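Local coordinates for NADH dehydrogenase (Methanothermobacter marburgensis, PDB 4R81) that oxidises NADH with a quinone as electron acceptor, working as a cytosolic flavoprotein of flavodoxin-like fold that carries flavin mononucleotide, at the interface of chains A and B. Numbering follows the deposited sequence. Chains: chain A/B, NADH dehydrogenase.

Contact 1: the interface of chains A and B. Residues chain A 93-94, 147-148, 151, 155; chain B 150-151, 154-155, 159.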
ATOM      1  N   TRP A  93       4.935  -1.085  -6.769  1.00 16.78           N
ATOM      2  CA  TRP A  93       4.604   0.340  -6.688  1.00 16.97           C
ATOM      3  C   TRP A  93       4.972   0.922  -5.322  1.00 16.91           C
ATOM      4  O   TRP A  93       4.223   1.681  -4.700  1.00 17.98           O
ATOM      5  CB  TRP A  93       3.147   0.609  -7.146  1.00 15.98           C
ATOM      6  CG  TRP A  93       3.018   0.107  -8.561  1.00 16.99           C
ATOM      7  CD1 TRP A  93       2.420  -1.044  -8.978  1.00 18.44           C
ATOM      8  CD2 TRP A  93       3.619   0.691  -9.727  1.00 18.28           C
ATOM      9  NE1 TRP A  93       2.581  -1.197 -10.342  1.00 17.46           N
ATOM     10  CE2 TRP A  93       3.311  -0.144 -10.823  1.00 18.49           C
ATOM     11  CE3 TRP A  93       4.361   1.854  -9.953  1.00 19.78           C
ATOM     12  CZ2 TRP A  93       3.731   0.144 -12.130  1.00 17.64           C
ATOM     13  CZ3 TRP A  93       4.775   2.142 -11.248  1.00 19.46           C
ATOM     14  CH2 TRP A  93       4.450   1.296 -12.322  1.00 19.39           C
ATOM     15  N   SER A  94       6.165   0.529  -4.882  1.00 16.76           N
ATOM     16  CA  SER A  94       6.817   1.089  -3.709  1.00 17.01           C
ATOM     17  C   SER A  94       6.118   0.820  -2.380  1.00 17.38           C
ATOM     18  O   SER A  94       6.366   1.515  -1.405  1.00 19.15           O
ATOM     19  CB  SER A  94       7.084   2.585  -3.908  1.00 19.51           C
ATOM     20  OG  SER A  94       7.953   2.777  -5.015  1.00 21.49           O
ATOM     21  N   GLY A 147      14.911   8.019  -2.348  1.00 27.94           N
ATOM     22  CA  GLY A 147      14.036   8.330  -1.232  1.00 26.57           C
ATOM     23  C   GLY A 147      12.969   7.279  -0.977  1.00 25.66           C
ATOM     24  O   GLY A 147      12.232   7.358   0.011  1.00 24.66           O
ATOM     25  N   ILE A 148      12.876   6.292  -1.862  1.00 23.42           N
ATOM     26  CA  ILE A 148      11.881   5.234  -1.703  1.00 23.54           C
ATOM     27  C   ILE A 148      12.204   4.328  -0.499  1.00 21.56           C
ATOM     28  O   ILE A 148      11.312   3.986   0.275  1.00 21.94           O
ATOM     29  CB  ILE A 148      11.689   4.410  -2.999  1.00 25.53           C
ATOM     30  CG1 ILE A 148      11.079   5.283  -4.100  1.00 26.66           C
ATOM     31  CG2 ILE A 148      10.778   3.220  -2.750  1.00 25.86           C
ATOM     32  CD1 ILE A 148       9.620   5.650  -3.861  1.00 26.61           C
ATOM     33  N   SER A 151      11.121   6.079   2.578  1.00 23.44           N
ATOM     34  CA  SER A 151       9.668   6.085   2.643  1.00 25.07           C
ATOM     35  C   SER A 151       9.177   4.759   3.186  1.00 25.62           C
ATOM     36  O   SER A 151       8.291   4.704   4.047  1.00 25.62           O
ATOM     37  CB  SER A 151       9.079   6.313   1.253  1.00 26.48           C
ATOM     38  OG  SER A 151       9.451   7.588   0.757  1.00 28.31           O
ATOM     39  N   VAL A 155       7.006   4.035   6.585  1.00 19.59           N
ATOM     40  CA  VAL A 155       5.678   3.459   6.490  1.00 19.15           C
ATOM     41  C   VAL A 155       5.595   2.078   7.144  1.00 19.84           C
ATOM     42  O   VAL A 155       4.775   1.842   8.035  1.00 19.24           O
ATOM     43  CB  VAL A 155       5.238   3.395   5.014  1.00 19.09           C
ATOM     44  CG1 VAL A 155       3.923   2.630   4.861  1.00 19.36           C
ATOM     45  CG2 VAL A 155       5.099   4.804   4.457  1.00 21.59           C
TER
ATOM     46  N   GLU B 150       6.199  13.012   3.554  1.00 20.90           N
ATOM     47  CA  GLU B 150       7.262  12.805   2.580  1.00 20.69           C
ATOM     48  C   GLU B 150       7.095  11.478   1.843  1.00 18.89           C
ATOM     49  O   GLU B 150       7.257  11.418   0.626  1.00 19.95           O
ATOM     50  CB  GLU B 150       8.633  12.871   3.260  1.00 24.48           C
ATOM     51  CG  GLU B 150       9.811  12.706   2.316  1.00 31.15           C
ATOM     52  CD  GLU B 150      10.400  14.026   1.884  1.00 38.29           C
ATOM     53  OE1 GLU B 150      11.594  14.260   2.175  1.00 40.72           O
ATOM     54  OE2 GLU B 150       9.674  14.828   1.251  1.00 41.71           O
ATOM     55  N   SER B 151       6.775  10.413   2.572  1.00 18.43           N
ATOM     56  CA  SER B 151       6.570   9.113   1.933  1.00 19.11           C
ATOM     57  C   SER B 151       5.445   9.174   0.900  1.00 19.58           C
ATOM     58  O   SER B 151       5.533   8.544  -0.155  1.00 20.51           O
ATOM     59  CB  SER B 151       6.301   8.010   2.965  1.00 21.81           C
ATOM     60  OG  SER B 151       4.975   8.080   3.465  1.00 24.38           O
ATOM     61  N   SER B 154       6.723  10.875  -2.164  1.00 19.26           N
ATOM     62  CA  SER B 154       7.684   9.999  -2.824  0.61 19.40           C
ATOM     63  C   SER B 154       7.013   8.825  -3.524  1.00 19.71           C
ATOM     64  O   SER B 154       7.336   8.504  -4.679  1.00 18.97           O
ATOM     65  CB  SER B 154       8.701   9.479  -1.808  0.61 19.47           C
ATOM     66  OG  SER B 154       9.509  10.537  -1.335  0.61 20.37           O
ATOM     67  N   VAL B 155       6.078   8.191  -2.832  1.00 18.51           N
ATOM     68  CA  VAL B 155       5.448   6.981  -3.324  1.00 18.98           C
ATOM     69  C   VAL B 155       4.269   7.276  -4.244  1.00 18.74           C
ATOM     70  O   VAL B 155       4.211   6.785  -5.376  1.00 19.34           O
ATOM     71  CB  VAL B 155       5.014   6.075  -2.143  1.00 19.00           C
ATOM     72  CG1 VAL B 155       4.181   4.920  -2.641  1.00 18.98           C
ATOM     73  CG2 VAL B 155       6.234   5.559  -1.379  1.00 21.16           C
ATOM     74  N   ASP B 159       6.536   7.936  -7.457  1.00 19.82           N
ATOM     75  CA  ASP B 159       6.616   6.626  -8.092  1.00 20.41           C
ATOM     76  C   ASP B 159       5.385   6.278  -8.945  1.00 19.31           C
ATOM     77  O   ASP B 159       5.522   5.815 -10.076  1.00 21.89           O
ATOM     78  CB  ASP B 159       6.833   5.556  -7.022  1.00 21.23           C
ATOM     79  CG  ASP B 159       7.264   4.230  -7.604  1.00 26.90           C
ATOM     80  OD1 ASP B 159       8.172   4.227  -8.465  1.00 28.67           O
ATOM     81  OD2 ASP B 159       6.706   3.183  -7.191  1.00 28.58           O
TER
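A:Ser94 and B:Asp159 touch from unlike backbones, since A:Ser94 sits in a loop at positive phi, 66°, as does A:Trp93 before it, whereas B:Asp159 rides helix 148-162, whose A copy brings A:Ile148, A:Ser151 and A:Val155 against it. The hydroxyl OG of A:Ser94 donates to the carboxylate oxygen OD2 of B:Asp159 at 2.5 Å, a short bond that meets the oxygen from above the carboxylate plane, 76° out of it. CG of B:Asp159 stands anti to the backbone N (chi1 -166°), which carries the carboxylate out to the loop. There it crosses the A:Trp93 side chain at about a right angle. An alanine in place of B:Asp159 would probably leave the A:Ser94 hydroxyl without this acceptor and open a gap beside the A:Trp93 ring. Between the helices the packing is of small groups: CB of A:Ser151 lies 3.7 Å from CB of B:Ser151, and CG2 of A:Val155 is 3.7 Å from that same B:Ser151 CB. B:Val155 sets CG1 3.9 Å from CB of A:Ser94. Two hydroxyls turn back to carbonyls of their own chain, A:Ser151 OG to A:Gly147 O just ahead of the helix at 2.9 Å, and B:Ser154 OG to B:Glu150 O one turn back at 3.1 Å. OG of A:Ser151 also lies 3.3 Å from CB of B:Ser154. The patch ties helix 148-162 to the partner's flavin-binding loop, probably steadying that loop in a dimer.

Contact 2: the interface of chains A and B. Residues chain A 101, 104-105, 108, 160; chain B 92-93, 96-98.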
ATOM      1  N   LYS A 101      -1.342  -5.286   2.177  1.00 14.91           N
ATOM      2  CA  LYS A 101      -1.842  -3.997   2.650  1.00 15.23           C
ATOM      3  C   LYS A 101      -3.185  -4.204   3.328  1.00 16.29           C
ATOM      4  O   LYS A 101      -3.455  -3.617   4.381  1.00 15.85           O
ATOM      5  CB  LYS A 101      -1.991  -2.991   1.502  1.00 15.92           C
ATOM      6  CG  LYS A 101      -2.584  -1.635   1.911  1.00 16.66           C
ATOM      7  CD  LYS A 101      -1.839  -1.033   3.110  1.00 15.01           C
ATOM      8  CE  LYS A 101      -2.127   0.441   3.302  1.00 16.35           C
ATOM      9  NZ  LYS A 101      -3.572   0.706   3.535  1.00 15.04           N
ATOM     10  N   PHE A 104      -2.984  -5.479   6.874  1.00 15.07           N
ATOM     11  CA  PHE A 104      -2.841  -4.410   7.857  1.00 16.43           C
ATOM     12  C   PHE A 104      -4.183  -3.709   8.102  1.00 16.09           C
ATOM     13  O   PHE A 104      -4.584  -3.519   9.259  1.00 15.60           O
ATOM     14  CB  PHE A 104      -1.770  -3.394   7.432  1.00 15.92           C
ATOM     15  CG  PHE A 104      -0.363  -3.931   7.492  1.00 15.65           C
ATOM     16  CD1 PHE A 104       0.239  -4.199   8.714  1.00 16.20           C
ATOM     17  CD2 PHE A 104       0.360  -4.156   6.331  1.00 15.73           C
ATOM     18  CE1 PHE A 104       1.532  -4.703   8.772  1.00 17.95           C
ATOM     19  CE2 PHE A 104       1.659  -4.660   6.382  1.00 16.44           C
ATOM     20  CZ  PHE A 104       2.246  -4.924   7.604  1.00 16.96           C
ATOM     21  N   ASP A 105      -4.881  -3.347   7.025  1.00 15.30           N
ATOM     22  CA  ASP A 105      -6.153  -2.620   7.139  1.00 16.18           C
ATOM     23  C   ASP A 105      -7.140  -3.366   8.037  1.00 17.47           C
ATOM     24  O   ASP A 105      -7.835  -2.761   8.857  1.00 18.49           O
ATOM     25  CB  ASP A 105      -6.825  -2.422   5.770  1.00 15.43           C
ATOM     26  CG  ASP A 105      -6.015  -1.558   4.813  1.00 15.98           C
ATOM     27  OD1 ASP A 105      -5.089  -0.846   5.254  1.00 16.76           O
ATOM     28  OD2 ASP A 105      -6.330  -1.593   3.597  1.00 16.99           O
ATOM     29  N   TRP A 108      -4.974  -4.944  11.899  1.00 18.18           N
ATOM     30  CA  TRP A 108      -4.533  -3.969  12.891  1.00 18.60           C
ATOM     31  C   TRP A 108      -5.745  -3.190  13.418  1.00 19.47           C
ATOM     32  O   TRP A 108      -5.957  -2.026  13.065  1.00 20.31           O
ATOM     33  CB  TRP A 108      -3.513  -3.004  12.282  1.00 18.69           C
ATOM     34  CG  TRP A 108      -2.023  -3.397  12.289  1.00 18.53           C
ATOM     35  CD1 TRP A 108      -0.999  -2.595  11.890  1.00 18.96           C
ATOM     36  CD2 TRP A 108      -1.405  -4.643  12.713  1.00 19.09           C
ATOM     37  NE1 TRP A 108       0.205  -3.243  12.025  1.00 18.12           N
ATOM     38  CE2 TRP A 108      -0.012  -4.496  12.529  1.00 18.83           C
ATOM     39  CE3 TRP A 108      -1.888  -5.857  13.221  1.00 18.79           C
ATOM     40  CZ2 TRP A 108       0.902  -5.509  12.842  1.00 18.68           C
ATOM     41  CZ3 TRP A 108      -0.976  -6.866  13.529  1.00 19.70           C
ATOM     42  CH2 TRP A 108       0.403  -6.684  13.336  1.00 19.67           C
ATOM     43  N   ARG A 160       3.569   0.985  10.690  1.00 19.49           N
ATOM     44  CA  ARG A 160       2.882  -0.302  10.722  1.00 18.16           C
ATOM     45  C   ARG A 160       3.444  -1.298  11.728  1.00 19.41           C
ATOM     46  O   ARG A 160       2.766  -2.258  12.088  1.00 21.61           O
ATOM     47  CB  ARG A 160       2.850  -0.929   9.325  1.00 17.77           C
ATOM     48  CG  ARG A 160       1.949  -0.209   8.353  1.00 18.34           C
ATOM     49  CD  ARG A 160       2.062  -0.798   6.964  1.00 18.05           C
ATOM     50  NE  ARG A 160       1.511   0.106   5.955  1.00 17.42           N
ATOM     51  CZ  ARG A 160       1.705  -0.011   4.644  1.00 17.58           C
ATOM     52  NH1 ARG A 160       2.429  -1.010   4.158  1.00 18.00           N
ATOM     53  NH2 ARG A 160       1.178   0.878   3.820  1.00 18.68           N
TER
ATOM     54  N   TRP B  92      -4.958   5.021   5.166  1.00 15.37           N
ATOM     55  CA  TRP B  92      -5.030   3.846   6.037  1.00 15.04           C
ATOM     56  C   TRP B  92      -3.635   3.245   6.155  1.00 15.58           C
ATOM     57  O   TRP B  92      -3.061   2.808   5.166  1.00 16.56           O
ATOM     58  CB  TRP B  92      -5.985   2.774   5.485  1.00 14.56           C
ATOM     59  CG  TRP B  92      -7.459   3.092   5.553  1.00 15.58           C
ATOM     60  CD1 TRP B  92      -8.049   4.170   6.155  1.00 14.89           C
ATOM     61  CD2 TRP B  92      -8.526   2.312   4.997  1.00 15.96           C
ATOM     62  NE1 TRP B  92      -9.416   4.112   5.998  1.00 15.14           N
ATOM     63  CE2 TRP B  92      -9.734   2.976   5.296  1.00 15.04           C
ATOM     64  CE3 TRP B  92      -8.576   1.119   4.270  1.00 14.71           C
ATOM     65  CZ2 TRP B  92     -10.984   2.485   4.883  1.00 15.88           C
ATOM     66  CZ3 TRP B  92      -9.809   0.632   3.869  1.00 16.79           C
ATOM     67  CH2 TRP B  92     -10.997   1.312   4.179  1.00 15.12           C
ATOM     68  N   TRP B  93      -3.091   3.234   7.363  1.00 16.12           N
ATOM     69  CA  TRP B  93      -1.751   2.699   7.600  1.00 16.46           C
ATOM     70  C   TRP B  93      -0.737   3.306   6.641  1.00 15.73           C
ATOM     71  O   TRP B  93       0.096   2.606   6.050  1.00 17.08           O
ATOM     72  CB  TRP B  93      -1.766   1.167   7.594  1.00 16.59           C
ATOM     73  CG  TRP B  93      -2.621   0.725   8.728  1.00 16.42           C
ATOM     74  CD1 TRP B  93      -3.905   0.262   8.666  1.00 17.90           C
ATOM     75  CD2 TRP B  93      -2.294   0.821  10.117  1.00 17.76           C
ATOM     76  NE1 TRP B  93      -4.381   0.032   9.932  1.00 18.86           N
ATOM     77  CE2 TRP B  93      -3.410   0.366  10.840  1.00 18.26           C
ATOM     78  CE3 TRP B  93      -1.152   1.229  10.819  1.00 19.39           C
ATOM     79  CZ2 TRP B  93      -3.421   0.311  12.234  1.00 19.20           C
ATOM     80  CZ3 TRP B  93      -1.164   1.168  12.198  1.00 19.32           C
ATOM     81  CH2 TRP B  93      -2.291   0.709  12.892  1.00 19.63           C
ATOM     82  N   CYS B  96      -2.710   4.108   0.641  1.00 17.19           N
ATOM     83  CA  CYS B  96      -4.078   3.955   0.129  0.52 17.58           C
ATOM     84  C   CYS B  96      -4.725   2.706   0.695  1.00 16.69           C
ATOM     85  O   CYS B  96      -4.025   1.741   0.994  1.00 17.61           O
ATOM     86  CB  CYS B  96      -4.055   3.761  -1.391  0.52 19.35           C
ATOM     87  SG  CYS B  96      -3.055   4.922  -2.337  0.52 20.35           S
ATOM     88  N   PRO B  97      -6.065   2.679   0.774  1.00 15.05           N
ATOM     89  CA  PRO B  97      -6.728   1.412   1.096  1.00 16.55           C
ATOM     90  C   PRO B  97      -6.249   0.318   0.157  1.00 15.80           C
ATOM     91  O   PRO B  97      -5.866   0.618  -0.985  1.00 16.39           O
ATOM     92  CB  PRO B  97      -8.194   1.720   0.795  1.00 16.21           C
ATOM     93  CG  PRO B  97      -8.322   3.181   1.129  1.00 16.68           C
ATOM     94  CD  PRO B  97      -7.026   3.793   0.657  1.00 15.67           C
ATOM     95  N   ALA B  98      -6.273  -0.929   0.614  1.00 15.02           N
ATOM     96  CA  ALA B  98      -5.837  -2.041  -0.220  1.00 14.92           C
ATOM     97  C   ALA B  98      -6.518  -2.046  -1.588  1.00 15.89           C
ATOM     98  O   ALA B  98      -5.893  -2.375  -2.587  1.00 16.04           O
ATOM     99  CB  ALA B  98      -6.073  -3.355   0.491  1.00 16.71           C
TER
HETATM  100  O   HOH W   1      -7.015  -1.016  10.835  1.00 18.91           O
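B:Trp93 presents one face to CD1 of A:Trp108, 3.6 Å above the plane, while water 1 lies in plane at its edge. The indoles meet edge-to-face, the A:Trp108 five-membered ring against the B:Trp93 six-membered ring with planes 70° apart. One face of A:Trp108 takes CD1 of A:Phe104, whose own ring has CD of A:Arg160 over its centre; C of A:Arg160 and CE2 of B:Trp93 lie in plane at the A:Trp108 edge. NE1 of A:Trp108 holds that ring by a bond to O of A:Arg160, on a carbonyl lone pair. B:Trp92 has CG of B:Pro97 on one face and OD2 of A:Asp105 in plane at its edge. Extended from CG to NE, A:Arg160 grips O of B:Trp93 side-on with NE (2.9 Å) and NH2 (3.0 Å), nearly in the guanidinium plane. A:Lys101, bent at its second and fourth torsions, gives NZ to O of B:Trp92 at 2.7 Å and O of B:Cys96 at 2.8 Å, above both carbonyl planes. OD1 of A:Asp105 binds the same NZ through its syn lone pair, a salt bridge. OD2 accepts from N of B:Ala98 at the N-terminus of helix 98-107, whose dipole would probably favour a negative charge. In this polar and aromatic interface patch, chain A probably steadies the B:Trp92-B:Trp93 loop of the flavin site. Water 1 joins O of A:Asp105 and O of A:Trp108 to NE1 of B:Trp93, 3.0 Å away and nearly straight, 173° at the hydrogen.

The C-alpha centres of contact 1 and contact 2 lie about 15 Å apart, within one two-fold interface, so the twin of each recurs with the chains exchanged. Both draw on helix 148-162 and on the loop holding residue 93, which contact 1 takes from chain A and contact 2 from chain B. By symmetry, each copy of that loop therefore meets helix 148-162 of the partner at residue 159 and again at residue 160. Helix 98-107 joins only in contact 2. Trp93 and Ser94 bind the flavin and Asp105 and Asp159 also line its pocket, so pairing of the chains probably shapes both cofactor sites.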